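Local coordinates for protein probable 2-oxoglutarate-dependent dioxygenase At5g05600 (Arabidopsis thaliana, PDB 6LSV) that oxidises the stress hormone jasmonate to 12-hydroxyjasmonate, using iron, 2-oxoglutarate and molecular oxygen, in plant defence signalling, at residues Trp3-Val8 / Val127-Ser132; Gln79-Gly84 / Pro260-Val265; Leu274-Tyr279 / Pro321-Pro326. All blocks are in the same frame, centred on the assembly; numbering follows the deposited sequence.

Contact 1. Residues Trp3-Val8 / Val127-Ser132; sequences WPEPIV and VEKGAS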
ATOM      1  N   TRP A   3       3.434 -22.367   1.443  1.00 36.49           N
ATOM      2  CA  TRP A   3       4.046 -21.706   2.581  1.00 41.51           C
ATOM      3  C   TRP A   3       4.976 -22.668   3.322  1.00 42.32           C
ATOM      4  O   TRP A   3       4.732 -23.877   3.354  1.00 43.27           O
ATOM      5  CB  TRP A   3       2.968 -21.196   3.533  1.00 33.74           C
ATOM      6  CG  TRP A   3       1.905 -20.374   2.871  1.00 31.74           C
ATOM      7  CD1 TRP A   3       0.622 -20.757   2.596  1.00 37.75           C
ATOM      8  CD2 TRP A   3       2.022 -19.017   2.424  1.00 36.72           C
ATOM      9  NE1 TRP A   3      -0.062 -19.727   1.996  1.00 33.43           N
ATOM     10  CE2 TRP A   3       0.774 -18.648   1.877  1.00 33.70           C
ATOM     11  CE3 TRP A   3       3.060 -18.082   2.426  1.00 30.59           C
ATOM     12  CZ2 TRP A   3       0.539 -17.386   1.340  1.00 23.92           C
ATOM     13  CZ3 TRP A   3       2.825 -16.829   1.891  1.00 27.33           C
ATOM     14  CH2 TRP A   3       1.574 -16.494   1.356  1.00 24.88           C
ATOM     15  N   PRO A   4       6.051 -22.156   3.929  1.00 38.83           N
ATOM     16  CA  PRO A   4       6.959 -23.042   4.676  1.00 35.29           C
ATOM     17  C   PRO A   4       6.332 -23.656   5.915  1.00 40.89           C
ATOM     18  O   PRO A   4       6.899 -24.609   6.467  1.00 42.89           O
ATOM     19  CB  PRO A   4       8.125 -22.117   5.048  1.00 38.10           C
ATOM     20  CG  PRO A   4       7.528 -20.748   5.051  1.00 39.67           C
ATOM     21  CD  PRO A   4       6.508 -20.756   3.948  1.00 38.44           C
ATOM     22  N   GLU A   5       5.178 -23.159   6.351  1.00 43.04           N
ATOM     23  CA  GLU A   5       4.540 -23.577   7.591  1.00 34.81           C
ATOM     24  C   GLU A   5       3.070 -23.199   7.510  1.00 35.31           C
ATOM     25  O   GLU A   5       2.698 -22.325   6.718  1.00 34.89           O
ATOM     26  CB  GLU A   5       5.207 -22.908   8.803  1.00 31.01           C
ATOM     27  CG  GLU A   5       5.575 -21.461   8.552  1.00 34.90           C
ATOM     28  CD  GLU A   5       6.381 -20.858   9.677  1.00 43.94           C
ATOM     29  OE1 GLU A   5       6.744 -21.595  10.616  1.00 45.93           O
ATOM     30  OE2 GLU A   5       6.645 -19.638   9.622  1.00 47.78           O
ATOM     31  N   PRO A   6       2.206 -23.840   8.299  1.00 41.22           N
ATOM     32  CA  PRO A   6       0.779 -23.495   8.241  1.00 43.26           C
ATOM     33  C   PRO A   6       0.532 -22.073   8.721  1.00 32.93           C
ATOM     34  O   PRO A   6       1.259 -21.536   9.561  1.00 31.67           O
ATOM     35  CB  PRO A   6       0.118 -24.524   9.169  1.00 42.11           C
ATOM     36  CG  PRO A   6       1.209 -25.050  10.021  1.00 38.96           C
ATOM     37  CD  PRO A   6       2.466 -24.966   9.212  1.00 38.69           C
ATOM     38  N   ILE A   7      -0.515 -21.464   8.173  1.00 28.59           N
ATOM     39  CA  ILE A   7      -0.824 -20.062   8.432  1.00 24.85           C
ATOM     40  C   ILE A   7      -1.667 -19.957   9.695  1.00 24.94           C
ATOM     41  O   ILE A   7      -2.667 -20.667   9.851  1.00 40.17           O
ATOM     42  CB  ILE A   7      -1.555 -19.427   7.237  1.00 28.30           C
ATOM     43  CG1 ILE A   7      -0.569 -18.793   6.255  1.00 29.75           C
ATOM     44  CG2 ILE A   7      -2.481 -18.341   7.712  1.00 31.04           C
ATOM     45  CD1 ILE A   7       0.533 -19.697   5.812  1.00 32.37           C
ATOM     46  N   VAL A   8      -1.269 -19.068  10.596  1.00 24.81           N
ATOM     47  CA  VAL A   8      -2.069 -18.712  11.760  1.00 23.81           C
ATOM     48  C   VAL A   8      -2.768 -17.396  11.453  1.00 25.48           C
ATOM     49  O   VAL A   8      -2.113 -16.398  11.127  1.00 30.14           O
ATOM     50  CB  VAL A   8      -1.204 -18.594  13.022  1.00 21.31           C
ATOM     51  CG1 VAL A   8      -1.983 -17.915  14.126  1.00 21.85           C
ATOM     52  CG2 VAL A   8      -0.732 -19.961  13.461  1.00 17.87           C
ATOM     53  N   VAL A 127       8.131 -15.901   2.455  1.00 28.76           N
ATOM     54  CA  VAL A 127       8.104 -17.355   2.565  1.00 32.24           C
ATOM     55  C   VAL A 127       9.275 -17.883   3.387  1.00 32.44           C
ATOM     56  O   VAL A 127       9.636 -19.058   3.265  1.00 35.25           O
ATOM     57  CB  VAL A 127       8.081 -18.000   1.165  1.00 25.73           C
ATOM     58  CG1 VAL A 127       6.789 -17.654   0.447  1.00 22.13           C
ATOM     59  CG2 VAL A 127       9.281 -17.549   0.345  1.00 20.00           C
ATOM     60  N   GLU A 128       9.874 -17.031   4.223  1.00 33.86           N
ATOM     61  CA  GLU A 128      10.917 -17.478   5.140  1.00 34.21           C
ATOM     62  C   GLU A 128      10.279 -18.210   6.320  1.00 38.55           C
ATOM     63  O   GLU A 128       9.309 -17.720   6.914  1.00 37.07           O
ATOM     64  CB  GLU A 128      11.753 -16.294   5.624  1.00 37.98           C
ATOM     65  CG  GLU A 128      13.226 -16.623   5.956  1.00 48.06           C
ATOM     66  CD  GLU A 128      13.946 -17.420   4.861  1.00 57.80           C
ATOM     67  OE1 GLU A 128      13.845 -18.671   4.824  1.00 51.42           O
ATOM     68  OE2 GLU A 128      14.616 -16.780   4.022  1.00 55.44           O
ATOM     69  N   LYS A 129      10.816 -19.392   6.658  1.00 43.65           N
ATOM     70  CA  LYS A 129      10.127 -20.255   7.616  1.00 42.93           C
ATOM     71  C   LYS A 129      10.220 -19.745   9.050  1.00 43.31           C
ATOM     72  O   LYS A 129       9.279 -19.927   9.829  1.00 43.44           O
ATOM     73  CB  LYS A 129      10.667 -21.677   7.555  1.00 33.32           C
ATOM     74  CG  LYS A 129       9.753 -22.661   8.281  1.00 39.72           C
ATOM     75  CD  LYS A 129      10.445 -23.937   8.706  1.00 45.21           C
ATOM     76  CE  LYS A 129      10.144 -24.285  10.160  1.00 51.41           C
ATOM     77  NZ  LYS A 129      11.287 -24.997  10.801  1.00 50.89           N
ATOM     78  N   GLY A 130      11.332 -19.144   9.438  1.00 40.50           N
ATOM     79  CA  GLY A 130      11.346 -18.682  10.809  1.00 41.88           C
ATOM     80  C   GLY A 130      10.974 -17.233  11.001  1.00 41.91           C
ATOM     81  O   GLY A 130      11.010 -16.743  12.134  1.00 37.70           O
ATOM     82  N   ALA A 131      10.586 -16.548   9.926  1.00 40.25           N
ATOM     83  CA  ALA A 131      10.504 -15.093   9.923  1.00 30.82           C
ATOM     84  C   ALA A 131       9.520 -14.573  10.963  1.00 32.24           C
ATOM     85  O   ALA A 131       8.481 -15.187  11.227  1.00 34.49           O
ATOM     86  CB  ALA A 131      10.097 -14.599   8.534  1.00 30.48           C
ATOM     87  N   SER A 132       9.858 -13.429  11.557  1.00 29.49           N
ATOM     88  CA  SER A 132       8.909 -12.726  12.406  1.00 28.49           C
ATOM     89  C   SER A 132       7.665 -12.361  11.606  1.00 33.79           C
ATOM     90  O   SER A 132       7.726 -12.109  10.399  1.00 33.95           O
ATOM     91  CB  SER A 132       9.543 -11.468  12.995  1.00 24.22           C
ATOM     92  OG  SER A 132       8.937 -11.121  14.230  1.00 37.00           O
TER

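Contact 2. Residues Gln79-Gly84 / Pro260-Val265; sequences QVVNHG and PHAFIV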
ATOM      1  N   GLN A  79      -1.724  14.243   1.213  1.00 24.38           N
ATOM      2  CA  GLN A  79      -3.110  13.943   1.541  1.00 26.67           C
ATOM      3  C   GLN A  79      -4.024  14.828   0.705  1.00 29.43           C
ATOM      4  O   GLN A  79      -3.840  16.049   0.663  1.00 34.35           O
ATOM      5  CB  GLN A  79      -3.363  14.160   3.034  1.00 29.52           C
ATOM      6  CG  GLN A  79      -4.672  13.606   3.549  1.00 32.49           C
ATOM      7  CD  GLN A  79      -4.789  13.724   5.057  1.00 36.50           C
ATOM      8  OE1 GLN A  79      -5.371  12.859   5.713  1.00 33.65           O
ATOM      9  NE2 GLN A  79      -4.229  14.795   5.614  1.00 25.01           N
ATOM     10  N   VAL A  80      -5.008  14.219   0.046  1.00 26.16           N
ATOM     11  CA  VAL A  80      -5.877  14.923  -0.889  1.00 24.37           C
ATOM     12  C   VAL A  80      -7.312  14.898  -0.376  1.00 28.28           C
ATOM     13  O   VAL A  80      -7.799  13.861   0.089  1.00 28.56           O
ATOM     14  CB  VAL A  80      -5.785  14.331  -2.310  1.00 23.31           C
ATOM     15  CG1 VAL A  80      -4.356  14.375  -2.797  1.00 29.22           C
ATOM     16  CG2 VAL A  80      -6.299  12.898  -2.346  1.00 22.33           C
ATOM     17  N   VAL A  81      -7.974  16.053  -0.443  1.00 32.61           N
ATOM     18  CA  VAL A  81      -9.401  16.187  -0.191  1.00 25.41           C
ATOM     19  C   VAL A  81     -10.059  16.681  -1.473  1.00 29.93           C
ATOM     20  O   VAL A  81      -9.393  17.160  -2.394  1.00 33.65           O
ATOM     21  CB  VAL A  81      -9.708  17.145   0.980  1.00 26.29           C
ATOM     22  CG1 VAL A  81      -8.969  16.718   2.237  1.00 27.60           C
ATOM     23  CG2 VAL A  81      -9.337  18.564   0.609  1.00 24.72           C
ATOM     24  N   ASN A  82     -11.386  16.563  -1.521  1.00 33.91           N
ATOM     25  CA  ASN A  82     -12.184  17.006  -2.668  1.00 36.25           C
ATOM     26  C   ASN A  82     -11.655  16.393  -3.963  1.00 37.30           C
ATOM     27  O   ASN A  82     -11.243  17.087  -4.894  1.00 33.83           O
ATOM     28  CB  ASN A  82     -12.207  18.533  -2.764  1.00 39.54           C
ATOM     29  CG  ASN A  82     -12.885  19.182  -1.580  1.00 39.08           C
ATOM     30  OD1 ASN A  82     -13.815  18.623  -0.997  1.00 42.47           O
ATOM     31  ND2 ASN A  82     -12.415  20.366  -1.209  1.00 35.27           N
ATOM     32  N   HIS A  83     -11.680  15.062  -4.003  1.00 30.23           N
ATOM     33  CA  HIS A  83     -10.973  14.292  -5.018  1.00 23.99           C
ATOM     34  C   HIS A  83     -11.906  13.588  -5.997  1.00 30.00           C
ATOM     35  O   HIS A  83     -11.434  12.826  -6.848  1.00 32.00           O
ATOM     36  CB  HIS A  83     -10.059  13.277  -4.332  1.00 24.93           C
ATOM     37  CG  HIS A  83     -10.630  12.719  -3.065  1.00 27.42           C
ATOM     38  ND1 HIS A  83     -11.812  12.010  -3.031  1.00 25.49           N
ATOM     39  CD2 HIS A  83     -10.185  12.771  -1.787  1.00 28.61           C
ATOM     40  CE1 HIS A  83     -12.070  11.647  -1.788  1.00 28.79           C
ATOM     41  NE2 HIS A  83     -11.098  12.096  -1.012  1.00 33.20           N
ATOM     42  N   GLY A  84     -13.214  13.815  -5.900  1.00 25.81           N
ATOM     43  CA  GLY A  84     -14.156  13.227  -6.826  1.00 25.86           C
ATOM     44  C   GLY A  84     -14.686  11.864  -6.440  1.00 34.15           C
ATOM     45  O   GLY A  84     -15.486  11.295  -7.195  1.00 38.52           O
ATOM     46  N   PRO A 260     -10.822  13.325   7.580  1.00 28.86           N
ATOM     47  CA  PRO A 260     -12.080  12.711   7.131  1.00 26.54           C
ATOM     48  C   PRO A 260     -12.244  12.722   5.618  1.00 29.12           C
ATOM     49  O   PRO A 260     -12.148  13.766   4.969  1.00 32.31           O
ATOM     50  CB  PRO A 260     -13.155  13.567   7.814  1.00 19.99           C
ATOM     51  CG  PRO A 260     -12.431  14.685   8.515  1.00 25.94           C
ATOM     52  CD  PRO A 260     -11.029  14.226   8.721  1.00 28.81           C
ATOM     53  N   HIS A 261     -12.493  11.534   5.061  1.00 22.58           N
ATOM     54  CA  HIS A 261     -12.807  11.339   3.642  1.00 21.09           C
ATOM     55  C   HIS A 261     -11.729  11.890   2.723  1.00 25.48           C
ATOM     56  O   HIS A 261     -11.996  12.216   1.562  1.00 26.96           O
ATOM     57  CB  HIS A 261     -14.168  11.932   3.293  1.00 20.68           C
ATOM     58  CG  HIS A 261     -15.283  11.356   4.104  1.00 28.83           C
ATOM     59  ND1 HIS A 261     -15.916  12.059   5.105  1.00 27.89           N
ATOM     60  CD2 HIS A 261     -15.851  10.128   4.087  1.00 27.55           C
ATOM     61  CE1 HIS A 261     -16.842  11.296   5.656  1.00 33.91           C
ATOM     62  NE2 HIS A 261     -16.823  10.118   5.056  1.00 34.21           N
ATOM     63  N   ALA A 262     -10.513  11.994   3.235  1.00 21.44           N
ATOM     64  CA  ALA A 262      -9.332  12.220   2.424  1.00 26.91           C
ATOM     65  C   ALA A 262      -8.635  10.889   2.156  1.00 28.51           C
ATOM     66  O   ALA A 262      -8.829   9.901   2.870  1.00 19.99           O
ATOM     67  CB  ALA A 262      -8.372  13.190   3.119  1.00 26.64           C
ATOM     68  N   PHE A 263      -7.832  10.872   1.098  1.00 30.47           N
ATOM     69  CA  PHE A 263      -6.913   9.778   0.830  1.00 22.94           C
ATOM     70  C   PHE A 263      -5.495  10.228   1.144  1.00 25.76           C
ATOM     71  O   PHE A 263      -5.195  11.423   1.208  1.00 30.06           O
ATOM     72  CB  PHE A 263      -6.981   9.324  -0.631  1.00 21.06           C
ATOM     73  CG  PHE A 263      -8.254   8.626  -0.997  1.00 26.31           C
ATOM     74  CD1 PHE A 263      -8.526   7.354  -0.519  1.00 21.03           C
ATOM     75  CD2 PHE A 263      -9.165   9.231  -1.849  1.00 25.82           C
ATOM     76  CE1 PHE A 263      -9.688   6.705  -0.869  1.00 22.81           C
ATOM     77  CE2 PHE A 263     -10.333   8.587  -2.203  1.00 23.06           C
ATOM     78  CZ  PHE A 263     -10.594   7.319  -1.716  1.00 27.16           C
ATOM     79  N   ILE A 264      -4.618   9.254   1.343  1.00 28.20           N
ATOM     80  CA  ILE A 264      -3.183   9.493   1.384  1.00 23.40           C
ATOM     81  C   ILE A 264      -2.590   8.881   0.127  1.00 24.18           C
ATOM     82  O   ILE A 264      -2.836   7.705  -0.176  1.00 26.22           O
ATOM     83  CB  ILE A 264      -2.538   8.919   2.656  1.00 23.60           C
ATOM     84  CG1 ILE A 264      -2.937   9.762   3.870  1.00 25.68           C
ATOM     85  CG2 ILE A 264      -1.023   8.886   2.513  1.00 21.57           C
ATOM     86  CD1 ILE A 264      -2.751   9.066   5.198  1.00 25.73           C
ATOM     87  N   VAL A 265      -1.853   9.688  -0.626  1.00 22.39           N
ATOM     88  CA  VAL A 265      -1.216   9.254  -1.861  1.00 21.99           C
ATOM     89  C   VAL A 265       0.232   8.925  -1.536  1.00 22.18           C
ATOM     90  O   VAL A 265       0.988   9.796  -1.089  1.00 26.52           O
ATOM     91  CB  VAL A 265      -1.320  10.330  -2.954  1.00 22.71           C
ATOM     92  CG1 VAL A 265      -0.766   9.820  -4.273  1.00 18.03           C
ATOM     93  CG2 VAL A 265      -2.764  10.775  -3.120  1.00 21.03           C
TER
HETATM   94  O   HOH W   1     -13.058  15.330   0.436  1.00 33.77           O

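Contact 3. Residues Leu274-Tyr279 / Pro321-Pro326; sequences LSNSTY and PPLYPP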
ATOM      1  N   LEU A 274      11.406   5.853 -11.735  1.00 23.76           N
ATOM      2  CA  LEU A 274      11.118   6.634 -12.936  1.00 25.30           C
ATOM      3  C   LEU A 274      11.589   8.077 -12.790  1.00 25.84           C
ATOM      4  O   LEU A 274      12.162   8.651 -13.725  1.00 23.78           O
ATOM      5  CB  LEU A 274       9.623   6.583 -13.249  1.00 16.76           C
ATOM      6  CG  LEU A 274       9.138   5.308 -13.949  1.00 21.71           C
ATOM      7  CD1 LEU A 274       7.624   5.234 -13.959  1.00 20.03           C
ATOM      8  CD2 LEU A 274       9.677   5.228 -15.367  1.00 21.57           C
ATOM      9  N   SER A 275      11.374   8.676 -11.622  1.00 21.38           N
ATOM     10  CA  SER A 275      11.816  10.038 -11.366  1.00 21.05           C
ATOM     11  C   SER A 275      13.317  10.135 -11.119  1.00 26.71           C
ATOM     12  O   SER A 275      13.782  11.195 -10.690  1.00 28.36           O
ATOM     13  CB  SER A 275      11.052  10.624 -10.174  1.00 23.82           C
ATOM     14  OG  SER A 275      11.417   9.993  -8.958  1.00 21.37           O
ATOM     15  N   ASN A 276      14.071   9.063 -11.383  1.00 25.75           N
ATOM     16  CA  ASN A 276      15.506   8.999 -11.088  1.00 28.29           C
ATOM     17  C   ASN A 276      15.797   9.496  -9.674  1.00 27.95           C
ATOM     18  O   ASN A 276      16.747  10.248  -9.440  1.00 24.43           O
ATOM     19  CB  ASN A 276      16.326   9.782 -12.119  1.00 29.43           C
ATOM     20  CG  ASN A 276      17.773   9.302 -12.203  1.00 28.04           C
ATOM     21  OD1 ASN A 276      18.081   8.155 -11.879  1.00 25.46           O
ATOM     22  ND2 ASN A 276      18.665  10.185 -12.637  1.00 27.65           N
ATOM     23  N   SER A 277      14.949   9.082  -8.730  1.00 24.97           N
ATOM     24  CA  SER A 277      15.011   9.409  -7.306  1.00 25.17           C
ATOM     25  C   SER A 277      14.673  10.863  -6.994  1.00 27.27           C
ATOM     26  O   SER A 277      14.914  11.311  -5.867  1.00 28.21           O
ATOM     27  CB  SER A 277      16.377   9.073  -6.693  1.00 26.51           C
ATOM     28  OG  SER A 277      16.377   7.777  -6.117  1.00 37.32           O
ATOM     29  N   THR A 278      14.118  11.619  -7.944  1.00 24.90           N
ATOM     30  CA  THR A 278      13.624  12.949  -7.603  1.00 27.74           C
ATOM     31  C   THR A 278      12.421  12.854  -6.673  1.00 25.10           C
ATOM     32  O   THR A 278      12.318  13.599  -5.690  1.00 23.08           O
ATOM     33  CB  THR A 278      13.266  13.737  -8.864  1.00 27.75           C
ATOM     34  OG1 THR A 278      14.379  13.730  -9.767  1.00 27.49           O
ATOM     35  CG2 THR A 278      12.916  15.173  -8.502  1.00 25.98           C
ATOM     36  N   TYR A 279      11.497  11.947  -6.974  1.00 24.19           N
ATOM     37  CA  TYR A 279      10.458  11.562  -6.034  1.00 24.71           C
ATOM     38  C   TYR A 279      10.958  10.391  -5.202  1.00 25.60           C
ATOM     39  O   TYR A 279      11.616   9.484  -5.719  1.00 24.17           O
ATOM     40  CB  TYR A 279       9.171  11.171  -6.763  1.00 24.05           C
ATOM     41  CG  TYR A 279       8.505  12.298  -7.519  1.00 24.10           C
ATOM     42  CD1 TYR A 279       8.730  13.622  -7.179  1.00 25.51           C
ATOM     43  CD2 TYR A 279       7.647  12.030  -8.576  1.00 28.38           C
ATOM     44  CE1 TYR A 279       8.118  14.650  -7.870  1.00 24.82           C
ATOM     45  CE2 TYR A 279       7.029  13.050  -9.271  1.00 24.97           C
ATOM     46  CZ  TYR A 279       7.269  14.357  -8.914  1.00 26.55           C
ATOM     47  OH  TYR A 279       6.660  15.375  -9.609  1.00 29.43           O
ATOM     48  N   PRO A 321      23.155  11.049 -13.773  1.00 47.51           N
ATOM     49  CA  PRO A 321      23.039   9.811 -14.547  1.00 43.63           C
ATOM     50  C   PRO A 321      21.915   8.946 -14.007  1.00 30.28           C
ATOM     51  O   PRO A 321      21.449   9.160 -12.879  1.00 29.96           O
ATOM     52  CB  PRO A 321      24.407   9.142 -14.345  1.00 39.35           C
ATOM     53  CG  PRO A 321      24.873   9.654 -13.032  1.00 36.37           C
ATOM     54  CD  PRO A 321      24.373  11.068 -12.942  1.00 42.18           C
ATOM     55  N   PRO A 322      21.448   7.965 -14.780  1.00 30.50           N
ATOM     56  CA  PRO A 322      20.370   7.094 -14.291  1.00 30.41           C
ATOM     57  C   PRO A 322      20.857   6.228 -13.138  1.00 32.00           C
ATOM     58  O   PRO A 322      21.889   5.560 -13.238  1.00 38.12           O
ATOM     59  CB  PRO A 322      20.006   6.258 -15.522  1.00 32.83           C
ATOM     60  CG  PRO A 322      21.265   6.243 -16.338  1.00 28.48           C
ATOM     61  CD  PRO A 322      21.865   7.606 -16.148  1.00 29.53           C
ATOM     62  N   LEU A 323      20.103   6.244 -12.040  1.00 27.14           N
ATOM     63  CA  LEU A 323      20.530   5.614 -10.798  1.00 24.48           C
ATOM     64  C   LEU A 323      20.094   4.158 -10.662  1.00 29.06           C
ATOM     65  O   LEU A 323      20.525   3.492  -9.713  1.00 25.49           O
ATOM     66  CB  LEU A 323      20.006   6.410  -9.600  1.00 21.81           C
ATOM     67  CG  LEU A 323      20.654   7.773  -9.360  1.00 28.33           C
ATOM     68  CD1 LEU A 323      19.699   8.702  -8.621  1.00 28.33           C
ATOM     69  CD2 LEU A 323      21.957   7.620  -8.592  1.00 25.61           C
ATOM     70  N   TYR A 324      19.264   3.645 -11.573  1.00 25.91           N
ATOM     71  CA  TYR A 324      18.777   2.271 -11.483  1.00 27.08           C
ATOM     72  C   TYR A 324      18.795   1.608 -12.854  1.00 28.17           C
ATOM     73  O   TYR A 324      18.453   2.246 -13.859  1.00 26.02           O
ATOM     74  CB  TYR A 324      17.348   2.202 -10.920  1.00 30.46           C
ATOM     75  CG  TYR A 324      17.098   3.016  -9.668  1.00 29.15           C
ATOM     76  CD1 TYR A 324      16.752   4.359  -9.747  1.00 27.26           C
ATOM     77  CD2 TYR A 324      17.180   2.434  -8.409  1.00 26.51           C
ATOM     78  CE1 TYR A 324      16.512   5.106  -8.607  1.00 24.71           C
ATOM     79  CE2 TYR A 324      16.937   3.175  -7.262  1.00 26.97           C
ATOM     80  CZ  TYR A 324      16.607   4.511  -7.369  1.00 23.92           C
ATOM     81  OH  TYR A 324      16.366   5.253  -6.235  1.00 21.12           O
ATOM     82  N   PRO A 325      19.177   0.336 -12.923  1.00 31.97           N
ATOM     83  CA  PRO A 325      19.086  -0.405 -14.184  1.00 26.10           C
ATOM     84  C   PRO A 325      17.644  -0.755 -14.501  1.00 31.54           C
ATOM     85  O   PRO A 325      16.769  -0.669 -13.627  1.00 31.73           O
ATOM     86  CB  PRO A 325      19.916  -1.667 -13.907  1.00 29.71           C
ATOM     87  CG  PRO A 325      19.836  -1.839 -12.429  1.00 27.48           C
ATOM     88  CD  PRO A 325      19.845  -0.448 -11.871  1.00 34.27           C
ATOM     89  N   PRO A 326      17.350  -1.152 -15.740  1.00 33.22           N
ATOM     90  CA  PRO A 326      15.969  -1.511 -16.085  1.00 30.56           C
ATOM     91  C   PRO A 326      15.552  -2.831 -15.452  1.00 29.14           C
ATOM     92  O   PRO A 326      16.339  -3.775 -15.358  1.00 25.34           O
ATOM     93  CB  PRO A 326      16.001  -1.613 -17.614  1.00 37.35           C
ATOM     94  CG  PRO A 326      17.440  -1.891 -17.940  1.00 25.17           C
ATOM     95  CD  PRO A 326      18.223  -1.118 -16.927  1.00 23.57           C
TER

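Contact 1. Residues Trp3-Val8 / Val127-Ser132
Pro-4 and Lys-129 approach to 5.1 Å between CA atoms, and Trp-3 and Val-127 to 5.9 Å, where two loops without helix or strand meet at the surface. The Pro-4 ring lies against the other backbone from Val-127 to Lys-129: its CG is 3.2 Å from Val-127 O, and its CB packs on Lys-129 CB at 3.6 Å. With CG anti to the backbone N (chi1 -166°), Lys-129 keeps the root of its chain beside Pro-4, while bends at chi3 and chi4 carry the amine away. Trp-3 adds a lighter apolar touch, its CE3 standing 4.2 Å from Val-127 CG1 in an oblique approach. Ile-7 CD1 sits over one face of the same indole, toward the rim, and NE1 is anchored on Asn-113 O. This loop junction borders the jasmonate site: the Val-127 side chain is about 7 Å from that of the jasmonate-binding Arg-337, and the Trp-3 side chain about 8 Å from the bound jasmonate. The chain of Glu-5, extended beyond CG, brings its carboxylate up beside the carbonyl of Lys-129. Glu-5 OE1 and Lys-129 NZ stay 5.7 Å apart, without direct contact; Arg-24 and Arg-124 each form a salt bridge to Glu-5 OE2. Arg-124 also bonds Glu-128 O, and Arg-24 bonds Ala-131 O, so both guanidinium groups link the carboxylate to the 127-132 backbone. Two such positive groups would probably stabilise a carboxylate charge on Glu-5, making the polar half of this contact an arginine-mediated junction beside a small proline-centred apolar patch.

Contact 2. Residues Gln79-Gly84 / Pro260-Val265
Val-80 and Phe-263 form an antiparallel hydrogen-bonded pair, with Val-80 N to Phe-263 O at 3.0 Å and Phe-263 N to Val-80 O at 3.2 Å. Around this pair the packing is tight. Val-80 CG1 meets Val-265 CG2 at 3.9 Å on the face that also carries Phe-263, and helix 161-186 covers that face through Tyr-168, Leu-172, Leu-175 and Ile-179. Behind, Gln-79 swings CG anti to its backbone N (chi1 -168°), beside Ala-262 CB at 3.7 Å, and its OE1 accepts from His-259 N. Past the end of strand 77-81, His-83 folds back: NE2 donates to His-261 O at 2.7 Å, the oxygen 20° out of the imidazole plane. Phe-263 CD2 lies over the centre of one imidazole face, the ring planes inclined at 46°. Beyond this ring the contact opens to solvent, where a water accepts from Asn-82 N and gives a weak bond to His-261 O. His-261 leads its ring away from 79-84, onto helix 87-102, where NE2 bonds Asp-91. The arrangement is typical of plant 2-oxoglutarate dioxygenases, whose N-terminal region extends the major sheet of the double-stranded beta-helix that holds the iron site.

Contact 3. Residues Leu274-Tyr279 / Pro321-Pro326
Asn-276 holds the 321-326 loop with both ends of its amide. Its OD1 accepts from Leu-323 N at 2.8 Å, the donor lying in the amide carbonyl plane on a lone pair. Its ND2 donates almost straight (172°) to Pro-321 O at 3.0 Å; that oxygen lies in the amide plane, whereas the nitrogen stands above the plane of the proline carbonyl. Two bonds to one flat group fix its rotation. Asn-276 CG is anti to the backbone N (chi1 -157°), which places CG on the side of the proline-rich loop. Beside it, Leu-323 CD1 rests 3.4 Å from Asn-276 O and 3.9 Å from Ser-277 CB. The phenol of Tyr-324 reaches Ser-277, its OH donating to Ser-277 OG at 2.5 Å; the serine oxygen is at the edge of the ring, in its plane. Gln-272 NE2 bonds the same phenol oxygen, tying it to helix 269-274. Further back, Ser-275 O takes both Thr-278 N and Thr-278 OG1, each at 2.8 Å, and Ser-275 OG accepts from Tyr-279 N at 2.8 Å, which braces the turn carrying Asn-276 and Ser-277. Tyr-279 OH in turn bonds Leu-183 O. The end of helix 269-274 is a Schellman motif, merged with a type I' turn from Ser-275 to Thr-278; its C-prime residue, Asn-276 at positive phi, tethers the 321-326 loop through its side chain.

In the fold
From the N terminus, the chain first passes 3-8, which pairs with 127-132 to close contact 1 and secure the leading segment to the loop between strands 120-122 and 137-144, near the jasmonate site. Before that closure, 79-84 has already opened contact 2, completed only at 260-265; the two contacts therefore cross, although their centres lie about 36 Å apart on opposite sides of the chain's centre. Contact 2 joins the N-terminal region to strand 263-267 of the major sheet of the double-stranded beta-helix. Contact 3 follows both in series: a closure spanning 41 residues, it ties the end of helix 269-274 to the C-terminal loop before strand 327-328.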